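Local structure of phosphatidylinositide phosphatase SAC2 (Homo sapiens, 4XUU) at residues S54-Y59 with Y73-L78; E79-I84 with S148-I153; I86-T91 with E154-A159. The protein dephosphorylates phosphatidylinositol 4-phosphate at the 4-position of inositol in endocytic recycling, and is represented here by its hSac2 domain, of pleckstrin-homology type. One frame throughout, in Å; residues are numbered along the deposited sequence.

Interaction 1: residues S54-Y59 with Y73-L78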
ATOM      1  N   SER A  54      -7.791  17.147  13.639  1.00 34.55           N
ATOM      2  CA  SER A  54      -9.218  17.412  13.799  1.00 37.59           C
ATOM      3  C   SER A  54      -9.891  17.413  12.431  1.00 39.17           C
ATOM      4  O   SER A  54      -9.243  17.183  11.409  1.00 38.01           O
ATOM      5  CB  SER A  54      -9.466  18.739  14.529  1.00 38.68           C
ATOM      6  OG  SER A  54      -9.470  19.824  13.626  1.00 38.74           O
ATOM      7  N   ASN A  55     -11.195  17.672  12.418  1.00 42.61           N
ATOM      8  CA  ASN A  55     -11.965  17.724  11.181  1.00 44.91           C
ATOM      9  C   ASN A  55     -11.586  18.905  10.280  1.00 44.99           C
ATOM     10  O   ASN A  55     -11.892  18.903   9.089  1.00 46.70           O
ATOM     11  CB  ASN A  55     -13.463  17.753  11.491  1.00 49.20           C
ATOM     12  CG  ASN A  55     -13.904  19.059  12.133  1.00 51.23           C
ATOM     13  OD1 ASN A  55     -14.587  19.868  11.509  1.00 54.64           O
ATOM     14  ND2 ASN A  55     -13.505  19.275  13.376  1.00 49.58           N
ATOM     15  N   SER A  56     -10.912  19.902  10.847  1.00 43.81           N
ATOM     16  CA  SER A  56     -10.618  21.134  10.120  1.00 45.02           C
ATOM     17  C   SER A  56      -9.165  21.606  10.216  1.00 42.69           C
ATOM     18  O   SER A  56      -8.763  22.525   9.506  1.00 43.81           O
ATOM     19  CB  SER A  56     -11.539  22.241  10.609  1.00 48.42           C
ATOM     20  OG  SER A  56     -11.207  22.616  11.931  1.00 47.68           O
ATOM     21  N   ALA A  57      -8.381  20.976  11.088  1.00 40.24           N
ATOM     22  CA  ALA A  57      -7.008  21.401  11.332  1.00 38.64           C
ATOM     23  C   ALA A  57      -6.126  20.250  11.783  1.00 36.26           C
ATOM     24  O   ALA A  57      -6.612  19.228  12.266  1.00 36.01           O
ATOM     25  CB  ALA A  57      -6.985  22.509  12.372  1.00 39.77           C
ATOM     26  N   TYR A  58      -4.820  20.416  11.615  1.00 35.56           N
ATOM     27  CA  TYR A  58      -3.865  19.516  12.238  1.00 34.04           C
ATOM     28  C   TYR A  58      -2.947  20.314  13.150  1.00 34.41           C
ATOM     29  O   TYR A  58      -2.761  21.522  12.954  1.00 36.08           O
ATOM     30  CB  TYR A  58      -3.092  18.688  11.202  1.00 33.52           C
ATOM     31  CG  TYR A  58      -2.135  19.461  10.327  1.00 34.65           C
ATOM     32  CD1 TYR A  58      -2.609  20.333   9.340  1.00 37.21           C
ATOM     33  CD2 TYR A  58      -0.754  19.307  10.469  1.00 33.94           C
ATOM     34  CE1 TYR A  58      -1.732  21.041   8.524  1.00 39.19           C
ATOM     35  CE2 TYR A  58       0.134  20.005   9.656  1.00 36.28           C
ATOM     36  CZ  TYR A  58      -0.366  20.875   8.688  1.00 39.14           C
ATOM     37  OH  TYR A  58       0.494  21.579   7.883  1.00 42.21           O
ATOM     38  N   TYR A  59      -2.408  19.638  14.161  1.00 33.60           N
ATOM     39  CA  TYR A  59      -1.637  20.277  15.220  1.00 34.46           C
ATOM     40  C   TYR A  59      -0.279  19.611  15.328  1.00 34.39           C
ATOM     41  O   TYR A  59      -0.192  18.379  15.401  1.00 33.40           O
ATOM     42  CB  TYR A  59      -2.376  20.159  16.556  1.00 34.89           C
ATOM     43  CG  TYR A  59      -3.732  20.831  16.567  1.00 35.65           C
ATOM     44  CD1 TYR A  59      -4.834  20.251  15.928  1.00 34.76           C
ATOM     45  CD2 TYR A  59      -3.912  22.044  17.213  1.00 36.73           C
ATOM     46  CE1 TYR A  59      -6.074  20.876  15.927  1.00 36.38           C
ATOM     47  CE2 TYR A  59      -5.146  22.668  17.232  1.00 38.73           C
ATOM     48  CZ  TYR A  59      -6.222  22.089  16.585  1.00 38.40           C
ATOM     49  OH  TYR A  59      -7.439  22.733  16.605  1.00 40.00           O
ATOM     50  N   TYR A  73       4.598  25.031  19.105  1.00 52.55           N
ATOM     51  CA  TYR A  73       3.217  24.595  18.912  1.00 48.96           C
ATOM     52  C   TYR A  73       2.568  25.330  17.745  1.00 47.61           C
ATOM     53  O   TYR A  73       2.674  26.545  17.632  1.00 49.70           O
ATOM     54  CB  TYR A  73       2.412  24.812  20.198  1.00 49.86           C
ATOM     55  CG  TYR A  73       0.930  24.541  20.074  1.00 47.76           C
ATOM     56  CD1 TYR A  73       0.052  25.541  19.644  1.00 48.09           C
ATOM     57  CD2 TYR A  73       0.400  23.295  20.402  1.00 45.90           C
ATOM     58  CE1 TYR A  73      -1.311  25.302  19.530  1.00 47.06           C
ATOM     59  CE2 TYR A  73      -0.966  23.045  20.292  1.00 45.15           C
ATOM     60  CZ  TYR A  73      -1.812  24.054  19.856  1.00 46.03           C
ATOM     61  OH  TYR A  73      -3.162  23.819  19.751  1.00 46.57           O
ATOM     62  N   GLN A  74       1.890  24.582  16.883  1.00 44.56           N
ATOM     63  CA  GLN A  74       1.236  25.148  15.710  1.00 43.79           C
ATOM     64  C   GLN A  74      -0.120  24.499  15.468  1.00 41.87           C
ATOM     65  O   GLN A  74      -0.217  23.278  15.384  1.00 39.94           O
ATOM     66  CB  GLN A  74       2.098  24.950  14.460  1.00 43.44           C
ATOM     67  CG  GLN A  74       3.369  25.798  14.377  1.00 45.75           C
ATOM     68  CD  GLN A  74       4.123  25.578  13.076  1.00 45.46           C
ATOM     69  OE1 GLN A  74       4.274  24.451  12.624  1.00 43.68           O
ATOM     70  NE2 GLN A  74       4.594  26.655  12.470  1.00 48.36           N
ATOM     71  N   ARG A  75      -1.165  25.315  15.373  1.00 42.82           N
ATOM     72  CA  ARG A  75      -2.415  24.861  14.785  1.00 41.74           C
ATOM     73  C   ARG A  75      -2.395  25.314  13.343  1.00 42.67           C
ATOM     74  O   ARG A  75      -2.112  26.479  13.047  1.00 44.83           O
ATOM     75  CB  ARG A  75      -3.637  25.437  15.496  1.00 43.36           C
ATOM     76  CG  ARG A  75      -4.961  24.955  14.902  1.00 41.90           C
ATOM     77  CD  ARG A  75      -6.145  25.709  15.474  1.00 42.89           C
ATOM     78  NE  ARG A  75      -7.390  25.378  14.786  1.00 42.80           N
ATOM     79  CZ  ARG A  75      -7.813  25.952  13.660  1.00 43.21           C
ATOM     80  NH1 ARG A  75      -7.093  26.896  13.067  1.00 43.23           N
ATOM     81  NH2 ARG A  75      -8.961  25.574  13.122  1.00 43.70           N
ATOM     82  N   LEU A  76      -2.681  24.384  12.445  1.00 41.57           N
ATOM     83  CA  LEU A  76      -2.608  24.658  11.021  1.00 42.87           C
ATOM     84  C   LEU A  76      -3.885  24.179  10.362  1.00 43.38           C
ATOM     85  O   LEU A  76      -4.249  23.001  10.469  1.00 41.82           O
ATOM     86  CB  LEU A  76      -1.386  23.957  10.414  1.00 41.56           C
ATOM     87  CG  LEU A  76      -0.003  24.398  10.920  1.00 42.65           C
ATOM     88  CD1 LEU A  76       1.024  23.273  10.854  1.00 40.54           C
ATOM     89  CD2 LEU A  76       0.480  25.635  10.162  1.00 45.33           C
ATOM     90  N   SER A  77      -4.577  25.100   9.700  1.00 46.37           N
ATOM     91  CA  SER A  77      -5.787  24.767   8.965  1.00 47.94           C
ATOM     92  C   SER A  77      -5.453  23.763   7.872  1.00 46.71           C
ATOM     93  O   SER A  77      -4.363  23.812   7.291  1.00 46.24           O
ATOM     94  CB  SER A  77      -6.401  26.023   8.352  1.00 51.93           C
ATOM     95  OG  SER A  77      -7.575  25.705   7.624  1.00 54.35           O
ATOM     96  N   LEU A  78      -6.383  22.849   7.603  1.00 46.76           N
ATOM     97  CA  LEU A  78      -6.180  21.846   6.563  1.00 46.08           C
ATOM     98  C   LEU A  78      -6.162  22.450   5.157  1.00 49.14           C
ATOM     99  O   LEU A  78      -5.557  21.882   4.248  1.00 48.70           O
ATOM    100  CB  LEU A  78      -7.202  20.712   6.675  1.00 45.78           C
ATOM    101  CG  LEU A  78      -6.978  19.679   7.793  1.00 42.80           C
ATOM    102  CD1 LEU A  78      -8.221  18.829   7.985  1.00 43.43           C
ATOM    103  CD2 LEU A  78      -5.772  18.792   7.527  1.00 39.57           C
TER
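Y58 and L76 face each other as an antiparallel hydrogen-bonded pair: Y58 N donates to L76 O (2.9 Å) and L76 N returns the bond to Y58 O. A third backbone bond runs from L78 N to S56 O (3.1 Å). Close by, S54 OG accepts from S56 N, an ST turn, and from A57 N, an ST motif. Apolar contacts occupy one side of the sheet. CG of Y58 sits between the backbone N and the carbonyl carbon (chi1 68°); over one face of the ring stands L76 CB in a CH-pi contact, 3.9 Å from the centroid. L78 CD2 reaches Y58 CD1 at 4.0 Å. On the other side, Y59 and R75 run side by side, ring and guanidinium turned 77° apart; R75 NE makes a weak bond to Y59 OH (3.2 Å), while A57 CB lies over a guanidinium face. Y73 OH approaches the edge of the Y59 ring. The stronger partner of both is E24, hydrogen-bonded to Y59 OH and S54 OG and salt-bridged to R75 NH2. Strands 57-63 and 70-77, their short segments at 158°, form a beta hairpin in the antiparallel part of a pleckstrin-homology-type sheet.

Interaction 2: residues E79-I84 with S148-I153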
ATOM      1  N   GLU A  79      -6.816  23.601   4.983  1.00 52.87           N
ATOM      2  CA  GLU A  79      -6.771  24.328   3.712  1.00 56.71           C
ATOM      3  C   GLU A  79      -5.343  24.644   3.280  1.00 56.00           C
ATOM      4  O   GLU A  79      -5.044  24.669   2.084  1.00 57.91           O
ATOM      5  CB  GLU A  79      -7.557  25.637   3.785  1.00 61.01           C
ATOM      6  CG  GLU A  79      -9.031  25.516   3.451  1.00 65.53           C
ATOM      7  CD  GLU A  79      -9.913  25.514   4.688  1.00 67.06           C
ATOM      8  OE1 GLU A  79      -9.529  24.889   5.703  1.00 64.38           O
ATOM      9  OE2 GLU A  79     -10.992  26.143   4.642  1.00 71.16           O
ATOM     10  N   ASN A  80      -4.475  24.885   4.261  1.00 53.79           N
ATOM     11  CA  ASN A  80      -3.103  25.315   4.009  1.00 53.75           C
ATOM     12  C   ASN A  80      -2.098  24.180   3.832  1.00 50.77           C
ATOM     13  O   ASN A  80      -0.951  24.426   3.452  1.00 51.29           O
ATOM     14  CB  ASN A  80      -2.629  26.271   5.109  1.00 54.13           C
ATOM     15  CG  ASN A  80      -3.364  27.600   5.087  1.00 58.19           C
ATOM     16  OD1 ASN A  80      -3.633  28.179   6.135  1.00 58.99           O
ATOM     17  ND2 ASN A  80      -3.690  28.087   3.893  1.00 61.88           N
ATOM     18  N   LEU A  81      -2.527  22.950   4.113  1.00 48.09           N
ATOM     19  CA  LEU A  81      -1.702  21.769   3.871  1.00 45.68           C
ATOM     20  C   LEU A  81      -1.692  21.447   2.378  1.00 47.38           C
ATOM     21  O   LEU A  81      -2.672  20.934   1.846  1.00 48.09           O
ATOM     22  CB  LEU A  81      -2.210  20.573   4.688  1.00 43.09           C
ATOM     23  CG  LEU A  81      -1.395  19.268   4.646  1.00 41.07           C
ATOM     24  CD1 LEU A  81       0.058  19.494   5.044  1.00 40.53           C
ATOM     25  CD2 LEU A  81      -2.029  18.217   5.527  1.00 38.92           C
ATOM     26  N   GLU A  82      -0.576  21.750   1.716  1.00 48.49           N
ATOM     27  CA  GLU A  82      -0.477  21.682   0.252  1.00 51.11           C
ATOM     28  C   GLU A  82      -0.352  20.261  -0.287  1.00 49.48           C
ATOM     29  O   GLU A  82      -1.095  19.867  -1.186  1.00 51.10           O
ATOM     30  CB  GLU A  82       0.707  22.511  -0.258  1.00 53.64           C
ATOM     31  CG  GLU A  82       0.722  23.973   0.173  1.00 56.89           C
ATOM     32  CD  GLU A  82       1.955  24.719  -0.332  1.00 61.54           C
ATOM     33  OE1 GLU A  82       3.000  24.065  -0.569  1.00 61.63           O
ATOM     34  OE2 GLU A  82       1.880  25.960  -0.493  1.00 65.58           O
ATOM     35  N   LYS A  83       0.603  19.508   0.254  1.00 46.74           N
ATOM     36  CA  LYS A  83       0.934  18.176  -0.242  1.00 45.48           C
ATOM     37  C   LYS A  83       1.728  17.392   0.795  1.00 42.78           C
ATOM     38  O   LYS A  83       2.259  17.969   1.746  1.00 41.91           O
ATOM     39  CB  LYS A  83       1.723  18.265  -1.555  1.00 48.16           C
ATOM     40  CG  LYS A  83       3.017  19.057  -1.463  1.00 49.25           C
ATOM     41  CD  LYS A  83       3.757  19.089  -2.783  1.00 51.99           C
ATOM     42  CE  LYS A  83       5.098  19.784  -2.617  1.00 54.05           C
ATOM     43  NZ  LYS A  83       5.929  19.709  -3.848  1.00 57.76           N
ATOM     44  N   ILE A  84       1.795  16.076   0.607  1.00 41.68           N
ATOM     45  CA  ILE A  84       2.621  15.212   1.439  1.00 39.97           C
ATOM     46  C   ILE A  84       3.610  14.434   0.574  1.00 41.44           C
ATOM     47  O   ILE A  84       3.236  13.862  -0.450  1.00 42.36           O
ATOM     48  CB  ILE A  84       1.764  14.224   2.281  1.00 38.14           C
ATOM     49  CG1 ILE A  84       0.789  14.987   3.185  1.00 37.11           C
ATOM     50  CG2 ILE A  84       2.655  13.314   3.114  1.00 36.73           C
ATOM     51  CD1 ILE A  84      -0.238  14.117   3.871  1.00 35.82           C
ATOM     52  N   SER A 148     -11.701  19.761  -0.568  1.00 68.35           N
ATOM     53  CA  SER A 148     -10.478  19.949  -1.340  1.00 67.02           C
ATOM     54  C   SER A 148      -9.769  18.623  -1.623  1.00 63.99           C
ATOM     55  O   SER A 148     -10.367  17.551  -1.498  1.00 63.84           O
ATOM     56  CB  SER A 148      -9.549  20.929  -0.624  1.00 65.11           C
ATOM     57  OG  SER A 148      -8.605  21.469  -1.530  1.00 66.72           O
ATOM     58  N   ASP A 149      -8.503  18.699  -2.022  1.00 61.97           N
ATOM     59  CA  ASP A 149      -7.707  17.507  -2.269  1.00 59.29           C
ATOM     60  C   ASP A 149      -6.319  17.632  -1.641  1.00 55.55           C
ATOM     61  O   ASP A 149      -5.881  18.727  -1.283  1.00 55.60           O
ATOM     62  CB  ASP A 149      -7.607  17.229  -3.772  1.00 62.38           C
ATOM     63  CG  ASP A 149      -7.400  15.751  -4.086  1.00 61.91           C
ATOM     64  OD1 ASP A 149      -7.260  14.933  -3.150  1.00 59.24           O
ATOM     65  OD2 ASP A 149      -7.377  15.403  -5.282  1.00 65.44           O
ATOM     66  N   LEU A 150      -5.639  16.499  -1.494  1.00 52.56           N
ATOM     67  CA  LEU A 150      -4.303  16.475  -0.924  1.00 49.33           C
ATOM     68  C   LEU A 150      -3.469  15.405  -1.607  1.00 48.79           C
ATOM     69  O   LEU A 150      -3.683  14.216  -1.370  1.00 47.84           O
ATOM     70  CB  LEU A 150      -4.365  16.213   0.585  1.00 46.48           C
ATOM     71  CG  LEU A 150      -3.034  16.250   1.343  1.00 43.93           C
ATOM     72  CD1 LEU A 150      -2.436  17.651   1.311  1.00 44.68           C
ATOM     73  CD2 LEU A 150      -3.225  15.785   2.766  1.00 41.56           C
ATOM     74  N   PRO A 151      -2.521  15.819  -2.464  1.00 49.85           N
ATOM     75  CA  PRO A 151      -1.667  14.831  -3.122  1.00 49.95           C
ATOM     76  C   PRO A 151      -0.661  14.181  -2.165  1.00 47.10           C
ATOM     77  O   PRO A 151       0.024  14.878  -1.414  1.00 45.77           O
ATOM     78  CB  PRO A 151      -0.949  15.645  -4.207  1.00 52.71           C
ATOM     79  CG  PRO A 151      -1.023  17.051  -3.761  1.00 52.93           C
ATOM     80  CD  PRO A 151      -2.282  17.187  -2.964  1.00 51.97           C
ATOM     81  N   ILE A 152      -0.609  12.850  -2.181  1.00 46.57           N
ATOM     82  CA  ILE A 152       0.440  12.101  -1.495  1.00 45.19           C
ATOM     83  C   ILE A 152       1.439  11.604  -2.541  1.00 47.70           C
ATOM     84  O   ILE A 152       1.080  10.841  -3.444  1.00 49.27           O
ATOM     85  CB  ILE A 152      -0.112  10.904  -0.688  1.00 43.72           C
ATOM     86  CG1 ILE A 152      -1.252  11.348   0.237  1.00 42.23           C
ATOM     87  CG2 ILE A 152       1.006  10.243   0.116  1.00 42.47           C
ATOM     88  CD1 ILE A 152      -2.080  10.203   0.799  1.00 41.00           C
ATOM     89  N   ILE A 153       2.689  12.045  -2.407  1.00 48.39           N
ATOM     90  CA  ILE A 153       3.725  11.797  -3.405  1.00 51.64           C
ATOM     91  C   ILE A 153       4.829  10.873  -2.886  1.00 52.23           C
ATOM     92  O   ILE A 153       5.421  11.131  -1.839  1.00 50.84           O
ATOM     93  CB  ILE A 153       4.348  13.132  -3.905  1.00 53.37           C
ATOM     94  CG1 ILE A 153       3.247  14.115  -4.321  1.00 53.49           C
ATOM     95  CG2 ILE A 153       5.320  12.879  -5.054  1.00 56.93           C
ATOM     96  CD1 ILE A 153       3.711  15.538  -4.502  1.00 54.97           C
TER
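L150 and L81 both carry CG anti to the backbone N (chi1 -176° and -175°), and from there the isobutyl groups cross obliquely. L150 CD1 lies 3.8 Å from L81 CG, whereas CD2, the other branch of L150, meets I84 CD1 at 3.6 Å. I84 places CG1 beside its backbone N (chi1 -59°), and its side chain also packs on A136 and L139 of helix 129-145, while L81 packs on L103 of strand 99-107. The backbone takes over next to them. I84 N donates an almost straight bond to P151 O at 2.9 Å, and I84 O receives I153 N at 2.7 Å, the pattern of a parallel bridge in which I84 is gripped through both its N-H and its carbonyl. Strand 152-154 is added in this way alongside strand 81-88 at the end of the mixed sheet. It also pairs, through I152 and I153, in an antiparallel ladder with a strand of the third subunit, which carries the sheet across the interface. Beside the bridge P151 CG rests 3.7 Å from K83 CB, and farther on K83 CD touches I153 CD1. L150 N donates to D149 OD1 (2.8 Å), meeting it from above the carboxylate plane, while D149 OD2 accepts from K156 N of the third subunit.

Interaction 3: residues I86-T91 with E154-A159. Unlike the reference sequence in segment 154-159: A159 (reference Arg).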
ATOM      1  N   ILE A  86       6.502  11.293   0.724  1.00 43.93           N
ATOM      2  CA  ILE A  86       7.018  10.163   1.500  1.00 44.20           C
ATOM      3  C   ILE A  86       8.165   9.455   0.775  1.00 47.42           C
ATOM      4  O   ILE A  86       7.980   8.872  -0.299  1.00 48.85           O
ATOM      5  CB  ILE A  86       5.909   9.141   1.875  1.00 42.71           C
ATOM      6  CG1 ILE A  86       4.874   9.784   2.806  1.00 40.27           C
ATOM      7  CG2 ILE A  86       6.516   7.906   2.544  1.00 43.64           C
ATOM      8  CD1 ILE A  86       3.656   8.922   3.092  1.00 38.66           C
ATOM      9  N   GLY A  87       9.348   9.504   1.376  1.00 49.10           N
ATOM     10  CA  GLY A  87      10.517   8.851   0.804  1.00 52.94           C
ATOM     11  C   GLY A  87      11.649   8.683   1.794  1.00 55.12           C
ATOM     12  O   GLY A  87      11.505   9.038   2.965  1.00 53.59           O
ATOM     13  N   PRO A  88      12.789   8.139   1.327  1.00 59.32           N
ATOM     14  CA  PRO A  88      13.965   7.955   2.176  1.00 62.63           C
ATOM     15  C   PRO A  88      14.451   9.273   2.774  1.00 63.17           C
ATOM     16  O   PRO A  88      14.411  10.310   2.105  1.00 62.90           O
ATOM     17  CB  PRO A  88      15.010   7.393   1.208  1.00 67.01           C
ATOM     18  CG  PRO A  88      14.217   6.771   0.120  1.00 65.79           C
ATOM     19  CD  PRO A  88      13.026   7.650  -0.044  1.00 61.61           C
ATOM     20  N   GLU A  89      14.897   9.215   4.027  1.00 64.62           N
ATOM     21  CA  GLU A  89      15.393  10.387   4.758  1.00 66.02           C
ATOM     22  C   GLU A  89      16.492  11.155   4.015  1.00 70.32           C
ATOM     23  O   GLU A  89      17.364  10.546   3.386  1.00 74.09           O
ATOM     24  CB  GLU A  89      15.882   9.995   6.160  1.00 67.77           C
ATOM     25  CG  GLU A  89      16.813   8.790   6.201  1.00 72.42           C
ATOM     26  CD  GLU A  89      17.807   8.838   7.348  1.00 77.26           C
ATOM     27  OE1 GLU A  89      18.632   7.904   7.452  1.00 81.71           O
ATOM     28  OE2 GLU A  89      17.782   9.808   8.136  1.00 76.60           O
ATOM     29  N   PRO A  90      16.441  12.500   4.080  1.00 70.29           N
ATOM     30  CA  PRO A  90      17.478  13.340   3.476  1.00 74.92           C
ATOM     31  C   PRO A  90      18.787  13.315   4.270  1.00 80.33           C
ATOM     32  O   PRO A  90      19.073  14.247   5.031  1.00 81.40           O
ATOM     33  CB  PRO A  90      16.851  14.743   3.502  1.00 72.73           C
ATOM     34  CG  PRO A  90      15.871  14.703   4.623  1.00 68.18           C
ATOM     35  CD  PRO A  90      15.325  13.304   4.620  1.00 66.00           C
ATOM     36  N   THR A  91      19.572  12.253   4.095  1.00 84.37           N
ATOM     37  CA  THR A  91      20.865  12.137   4.769  1.00 90.66           C
ATOM     38  C   THR A  91      21.918  12.995   4.088  1.00 96.17           C
ATOM     39  O   THR A  91      21.969  13.078   2.857  1.00 97.15           O
ATOM     40  CB  THR A  91      21.374  10.682   4.835  1.00 93.69           C
ATOM     41  OG1 THR A  91      21.115  10.017   3.592  1.00 93.21           O
ATOM     42  CG2 THR A  91      20.700   9.932   5.964  1.00 90.93           C
ATOM     43  N   GLU A 154       5.092   9.796  -3.623  1.00 55.08           N
ATOM     44  CA  GLU A 154       6.240   8.936  -3.361  1.00 57.20           C
ATOM     45  C   GLU A 154       7.397   9.397  -4.239  1.00 61.00           C
ATOM     46  O   GLU A 154       7.341   9.277  -5.467  1.00 63.79           O
ATOM     47  CB  GLU A 154       5.925   7.470  -3.673  1.00 58.40           C
ATOM     48  CG  GLU A 154       4.733   6.861  -2.938  1.00 57.38           C
ATOM     49  CD  GLU A 154       4.403   5.453  -3.440  1.00 61.32           C
ATOM     50  OE1 GLU A 154       5.347   4.659  -3.665  1.00 64.39           O
ATOM     51  OE2 GLU A 154       3.202   5.137  -3.612  1.00 61.25           O
ATOM     52  N   LYS A 155       8.437   9.937  -3.607  1.00 61.97           N
ATOM     53  CA  LYS A 155       9.645  10.381  -4.310  1.00 66.40           C
ATOM     54  C   LYS A 155      10.808  10.539  -3.338  1.00 67.28           C
ATOM     55  O   LYS A 155      10.635  10.393  -2.130  1.00 64.68           O
ATOM     56  CB  LYS A 155       9.398  11.690  -5.079  1.00 67.58           C
ATOM     57  CG  LYS A 155       9.125  12.921  -4.216  1.00 65.71           C
ATOM     58  CD  LYS A 155       8.875  14.165  -5.072  1.00 68.60           C
ATOM     59  CE  LYS A 155      10.170  14.790  -5.592  1.00 73.51           C
ATOM     60  NZ  LYS A 155      10.915  15.541  -4.538  1.00 73.69           N
ATOM     61  N   LYS A 156      11.991  10.832  -3.871  1.00 71.88           N
ATOM     62  CA  LYS A 156      13.148  11.138  -3.038  1.00 73.90           C
ATOM     63  C   LYS A 156      12.955  12.493  -2.366  1.00 72.43           C
ATOM     64  O   LYS A 156      12.389  13.417  -2.959  1.00 72.35           O
ATOM     65  CB  LYS A 156      14.437  11.125  -3.862  1.00 79.44           C
ATOM     66  CG  LYS A 156      14.783   9.769  -4.475  1.00 82.59           C
ATOM     67  CD  LYS A 156      15.343   8.793  -3.444  1.00 83.39           C
ATOM     68  CE  LYS A 156      15.444   7.379  -4.009  1.00 86.07           C
ATOM     69  NZ  LYS A 156      16.484   7.247  -5.073  1.00 92.32           N
ATOM     70  N   LEU A 157      13.408  12.599  -1.121  1.00 71.86           N
ATOM     71  CA  LEU A 157      13.297  13.841  -0.368  1.00 70.87           C
ATOM     72  C   LEU A 157      14.541  14.698  -0.581  1.00 75.60           C
ATOM     73  O   LEU A 157      15.666  14.190  -0.595  1.00 79.11           O
ATOM     74  CB  LEU A 157      13.064  13.557   1.123  1.00 67.96           C
ATOM     75  CG  LEU A 157      11.809  12.757   1.511  1.00 64.12           C
ATOM     76  CD1 LEU A 157      11.790  12.456   3.006  1.00 62.61           C
ATOM     77  CD2 LEU A 157      10.517  13.466   1.098  1.00 61.55           C
ATOM     78  N   GLU A 158      14.324  15.999  -0.751  1.00 76.25           N
ATOM     79  CA  GLU A 158      15.400  16.932  -1.077  1.00 81.31           C
ATOM     80  C   GLU A 158      16.212  17.330   0.150  1.00 82.25           C
ATOM     81  O   GLU A 158      15.674  17.452   1.252  1.00 78.94           O
ATOM     82  CB  GLU A 158      14.836  18.172  -1.778  1.00 82.26           C
ATOM     83  CG  GLU A 158      14.137  17.863  -3.101  1.00 83.29           C
ATOM     84  CD  GLU A 158      13.305  19.025  -3.616  1.00 84.46           C
ATOM     85  OE1 GLU A 158      12.063  18.946  -3.527  1.00 80.98           O
ATOM     86  OE2 GLU A 158      13.891  20.017  -4.106  1.00 89.04           O
ATOM     87  N   ALA A 159      17.509  17.533  -0.062  1.00 87.42           N
ATOM     88  CA  ALA A 159      18.453  17.851   1.009  1.00 89.58           C
ATOM     89  C   ALA A 159      18.458  19.344   1.354  1.00 90.60           C
ATOM     90  O   ALA A 159      19.510  19.999   1.333  1.00 95.77           O
ATOM     91  CB  ALA A 159      19.861  17.371   0.630  1.00 95.59           C
TER
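L157 CD1 lies against the flat peptide groups of G87 and P88, 3.4 Å from G87 O and 3.5 Å from P88 O; the CG that carries it sits beside the backbone N (chi1 -60°). The puckered ring of P90 meets L157 CD1 through CD at 4.0 Å, and its CB lies 3.7 Å from E158 O. The P88 ring comes more loosely toward K156, CG to CD. An alanine in place of L157 would lose CG and both methyls and would probably leave a gap beside G87 O and take from P90 CD its contact with CD1, with CB alone remaining near P88 O. The backbones run nearly side by side, 20° apart, without a hydrogen bond between the two segments; they meet instead through CA-H...O contacts, G87 CA to K155 O at 3.3 Å and E154 CA to I86 O at 3.5 Å. L157 also touches C100 of strand 99-107, which forms a disulfide with C35. Strand 81-88 is flanked here by strand 99-107, where M101 packs on I86, and by the chain that leaves strand 152-154; Q133 and A136 of helix 129-145 cover I86.

From the N terminus, interaction 1 comes first and is local: 73-78 folds back on 54-59, closing a hairpin with 13 residues between the segments. It is complete before interaction 2 opens at residue 79, and Y58 OH touches L81 CD1 where the two meet. Interactions 2 and 3 both start on strand 81-88 and are closed only by 148-159, after strands 99-107 and 110-119 and helix 129-145. Their segments alternate along the chain, so the two cross rather than nest, as parallel pairing requires, and a probable hydrogen bond from I86 N to I153 O joins them. Interaction 1 joins strand 70-77 to its neighbour at one edge of the sheet within the chain; interactions 2 and 3 involve the chain around strand 152-154 at the other.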